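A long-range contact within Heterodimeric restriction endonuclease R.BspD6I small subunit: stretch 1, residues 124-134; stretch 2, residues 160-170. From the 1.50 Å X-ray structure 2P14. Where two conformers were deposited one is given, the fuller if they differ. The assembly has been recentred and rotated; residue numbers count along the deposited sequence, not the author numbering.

Stretch 1 124-134: NKESEPVIPLT
Stretch 2, residues 160-170: ILIKLLRSDLG

Ile131 is the apolar centre of this contact. It sits in the strand 130-134, with phi/psi -113/114. The strand crosses the helix that enters stretch 2 from earlier in the chain almost at right angles, at 88° between their N-to-C directions. The two axes approach to 8.2 Å. The CA atoms of Ile131 and Leu165 lie 5.5 Å apart and set the register here.

The CA-to-CB bond of Ile131 points toward the helix. With chi1 m (-56°) and chi2 p (87°), its side chain meets three leucines. CD1 of Ile131 lies 4.1 Å from CB of Leu161, CG2 of Ile131 lies 3.8 Å from CB of Leu164, and CG1 of Ile131 lies 4.0 Å from CB of Leu165. CG1 of Ile131 also packs 3.5 Å from the backbone O of Leu161. That carbonyl is already engaged within the helix, accepting from N of Leu165 at 2.8 Å.

Leu161, at phi/psi -60/-39, and Leu164 are both m,t. Leu133 is m,t as well, and its CD2 reaches CD1 of Leu164 at 4.2 Å. The CA-to-CB bond of Val130 points away from the other stretch, with phi/psi -123/128 and chi1 t. Leu165 is t,p. Its CD2 packs 3.6 Å from CB of Pro129, whose ring is C-gamma endo. These buried apolar groups shield one another from solvent.

Outward from this centre, Lys125 pairs with Ser167, their CA atoms 5.6 Å apart. Residues 125-127 have helical phi/psi without the regular bonds. N of Glu128 donates to O of Asn124 at 2.9 Å.

With chi1 m and chi2 to chi4 all t, the buried Lys125 side chain is extended from CB outward. Its CG passes 4.0 Å from CD1 of Leu165. Its NZ donates hydrogen bonds to O of Leu165, O of Arg166 and O of Leu169, each at 3.0 Å. Thus the charged amine is held by backbone carbonyls where the chain leaves the helix. Arg166 is the first residue after the helix to leave helical phi/psi, at 45/63. A type I turn then runs from Arg166 to Leu169, with Ser167 at -64/-13 and Asp168 at -76/-19. N of Leu169 donates to O of Arg166 at 2.8 Å. A water accepts from NZ of Lys125 at 2.7 Å and donates to O of Gly170 at 2.9 Å.

At the exposed edge, Glu126 is m,m and Ser167 is p. A second water donates to OE2 of Glu126 at 2.7 Å and to O of Ser167 at 2.9 Å. Arg166, m,m,m, folds onto Asp168 in a salt bridge, NH2 of Arg166 to OD2 of Asp168 at 2.7 Å.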

# COMPACT_ATOMS: atom_id res chain seq x y z
N ASN A 124 9.83 13.71 -2.41
CA ASN A 124 10.91 13.53 -1.45
C ASN A 124 11.01 12.08 -1.00
O ASN A 124 10.43 11.71 0.03
CB ASN A 124 10.73 14.43 -0.23
CG ASN A 124 11.99 14.49 0.62
OD1 ASN A 124 12.82 13.57 0.63
ND2 ASN A 124 12.14 15.60 1.35
N LYS A 125 11.74 11.29 -1.75
CA LYS A 125 11.85 9.88 -1.48
C LYS A 125 12.77 9.55 -0.29
O LYS A 125 12.77 8.42 0.19
CB LYS A 125 12.29 9.15 -2.74
CG LYS A 125 11.25 9.22 -3.85
CD LYS A 125 11.73 8.45 -5.11
CE LYS A 125 10.71 8.52 -6.19
NZ LYS A 125 11.18 7.78 -7.38
N GLU A 126 13.53 10.54 0.18
CA GLU A 126 14.34 10.34 1.36
C GLU A 126 13.49 10.39 2.62
O GLU A 126 13.48 9.43 3.38
CB GLU A 126 15.44 11.41 1.43
CG GLU A 126 16.40 11.34 0.25
CD GLU A 126 17.15 10.03 0.17
OE1 GLU A 126 17.82 9.66 1.16
OE2 GLU A 126 17.08 9.37 -0.90
N SER A 127 12.75 11.48 2.82
CA SER A 127 12.00 11.64 4.06
C SER A 127 10.56 11.10 3.98
O SER A 127 10.00 10.74 5.01
CB SER A 127 12.00 13.10 4.51
OG SER A 127 11.29 13.91 3.60
N GLU A 128 10.02 11.01 2.77
CA GLU A 128 8.63 10.62 2.57
C GLU A 128 8.53 9.54 1.47
O GLU A 128 7.90 9.77 0.46
CB GLU A 128 7.76 11.87 2.26
CG GLU A 128 7.84 12.96 3.40
CD GLU A 128 7.65 14.41 2.94
OE1 GLU A 128 7.19 14.68 1.80
OE2 GLU A 128 7.94 15.34 3.73
N PRO A 129 9.15 8.35 1.68
CA PRO A 129 9.15 7.34 0.62
C PRO A 129 7.81 6.61 0.46
O PRO A 129 7.35 5.92 1.40
CB PRO A 129 10.25 6.36 1.07
CG PRO A 129 10.26 6.47 2.57
CD PRO A 129 9.91 7.89 2.86
N VAL A 130 7.24 6.76 -0.74
CA VAL A 130 5.96 6.16 -1.07
C VAL A 130 6.15 5.27 -2.30
O VAL A 130 6.68 5.72 -3.34
CB VAL A 130 4.87 7.22 -1.34
CG1 VAL A 130 3.54 6.51 -1.64
CG2 VAL A 130 4.70 8.18 -0.13
N ILE A 131 5.72 4.02 -2.20
CA ILE A 131 5.80 3.13 -3.35
C ILE A 131 4.38 2.81 -3.82
O ILE A 131 3.63 2.14 -3.09
CB ILE A 131 6.55 1.82 -3.04
CG1 ILE A 131 7.97 2.09 -2.51
CG2 ILE A 131 6.61 0.98 -4.31
CD1 ILE A 131 8.03 2.29 -0.98
N PRO A 132 4.02 3.27 -5.03
CA PRO A 132 2.68 3.01 -5.57
C PRO A 132 2.65 1.69 -6.32
O PRO A 132 3.52 1.46 -7.18
CB PRO A 132 2.47 4.17 -6.57
CG PRO A 132 3.90 4.38 -7.13
CD PRO A 132 4.85 4.06 -5.97
N LEU A 133 1.66 0.85 -6.02
CA LEU A 133 1.46 -0.41 -6.73
C LEU A 133 0.04 -0.49 -7.24
O LEU A 133 -0.91 -0.08 -6.54
CB LEU A 133 1.73 -1.61 -5.83
CG LEU A 133 3.14 -1.83 -5.28
CD1 LEU A 133 3.23 -3.14 -4.48
CD2 LEU A 133 4.21 -1.81 -6.38
N THR A 134 -0.14 -1.06 -8.43
CA THR A 134 -1.49 -1.45 -8.83
C THR A 134 -1.85 -2.75 -8.13
O THR A 134 -0.98 -3.50 -7.65
CB THR A 134 -1.62 -1.67 -10.34
OG1 THR A 134 -0.83 -2.81 -10.69
CG2 THR A 134 -1.20 -0.42 -11.10
N ILE A 160 12.71 -5.11 -1.20
CA ILE A 160 11.96 -4.99 -2.45
C ILE A 160 11.35 -3.58 -2.55
O ILE A 160 11.43 -2.94 -3.61
CB ILE A 160 10.87 -6.07 -2.54
CG1 ILE A 160 11.50 -7.43 -2.85
CG2 ILE A 160 9.82 -5.72 -3.59
CD1 ILE A 160 10.64 -8.58 -2.38
N LEU A 161 10.75 -3.11 -1.46
CA LEU A 161 10.16 -1.75 -1.47
C LEU A 161 11.23 -0.70 -1.77
O LEU A 161 10.97 0.24 -2.54
CB LEU A 161 9.46 -1.46 -0.14
CG LEU A 161 8.18 -2.25 0.12
CD1 LEU A 161 7.66 -1.86 1.47
CD2 LEU A 161 7.12 -1.99 -0.99
N ILE A 162 12.44 -0.87 -1.22
CA ILE A 162 13.52 0.11 -1.48
C ILE A 162 13.92 0.06 -2.97
O ILE A 162 14.10 1.11 -3.59
CB ILE A 162 14.73 -0.13 -0.55
CG1 ILE A 162 14.31 0.19 0.89
CG2 ILE A 162 15.96 0.68 -1.02
CD1 ILE A 162 15.34 -0.22 1.94
N LYS A 163 14.02 -1.14 -3.52
CA LYS A 163 14.29 -1.29 -4.95
C LYS A 163 13.22 -0.56 -5.79
O LYS A 163 13.55 0.19 -6.69
CB LYS A 163 14.35 -2.76 -5.33
CG LYS A 163 14.68 -3.03 -6.78
CD LYS A 163 14.60 -4.54 -7.04
CE LYS A 163 13.26 -5.15 -6.58
NZ LYS A 163 13.20 -6.61 -6.87
N LEU A 164 11.95 -0.81 -5.47
CA LEU A 164 10.84 -0.26 -6.24
C LEU A 164 10.68 1.25 -6.08
O LEU A 164 10.23 1.93 -7.00
CB LEU A 164 9.53 -0.93 -5.83
CG LEU A 164 9.47 -2.40 -6.16
CD1 LEU A 164 8.15 -2.99 -5.58
CD2 LEU A 164 9.57 -2.68 -7.66
N LEU A 165 11.13 1.75 -4.92
CA LEU A 165 11.12 3.18 -4.62
C LEU A 165 11.89 4.02 -5.64
O LEU A 165 11.50 5.16 -5.93
CB LEU A 165 11.66 3.44 -3.20
CG LEU A 165 11.73 4.89 -2.72
CD1 LEU A 165 10.33 5.56 -2.60
CD2 LEU A 165 12.48 4.95 -1.38
N ARG A 166 12.98 3.44 -6.17
CA ARG A 166 13.84 4.19 -7.08
C ARG A 166 14.17 5.60 -6.58
O ARG A 166 13.89 6.61 -7.25
CB ARG A 166 13.23 4.25 -8.49
CG ARG A 166 13.16 2.88 -9.22
CD ARG A 166 14.55 2.25 -9.44
NE ARG A 166 15.44 3.13 -10.20
CZ ARG A 166 15.50 3.21 -11.54
NH1 ARG A 166 14.71 2.48 -12.31
NH2 ARG A 166 16.34 4.06 -12.12
N SER A 167 14.85 5.66 -5.44
CA SER A 167 15.24 6.94 -4.86
C SER A 167 16.21 7.75 -5.72
O SER A 167 16.43 8.94 -5.46
CB SER A 167 15.77 6.74 -3.43
OG SER A 167 17.06 6.17 -3.45
N ASP A 168 16.78 7.09 -6.73
CA ASP A 168 17.67 7.76 -7.68
C ASP A 168 16.87 8.60 -8.67
O ASP A 168 17.42 9.48 -9.33
CB ASP A 168 18.53 6.76 -8.47
CG ASP A 168 17.68 5.73 -9.22
OD1 ASP A 168 16.89 5.04 -8.55
OD2 ASP A 168 17.81 5.61 -10.45
N LEU A 169 15.57 8.30 -8.80
CA LEU A 169 14.73 9.00 -9.75
C LEU A 169 13.96 10.09 -9.05
O LEU A 169 13.30 9.86 -8.05
CB LEU A 169 13.75 8.02 -10.43
CG LEU A 169 14.29 6.90 -11.31
CD1 LEU A 169 13.14 6.08 -11.83
CD2 LEU A 169 15.08 7.45 -12.49
N GLY A 170 14.05 11.30 -9.59
CA GLY A 170 13.36 12.44 -8.98
C GLY A 170 11.90 12.46 -9.33
O GLY A 170 11.43 11.66 -10.15
O HOH W 1 10.17 9.17 -9.49
O HOH W 2 16.03 10.53 -3.08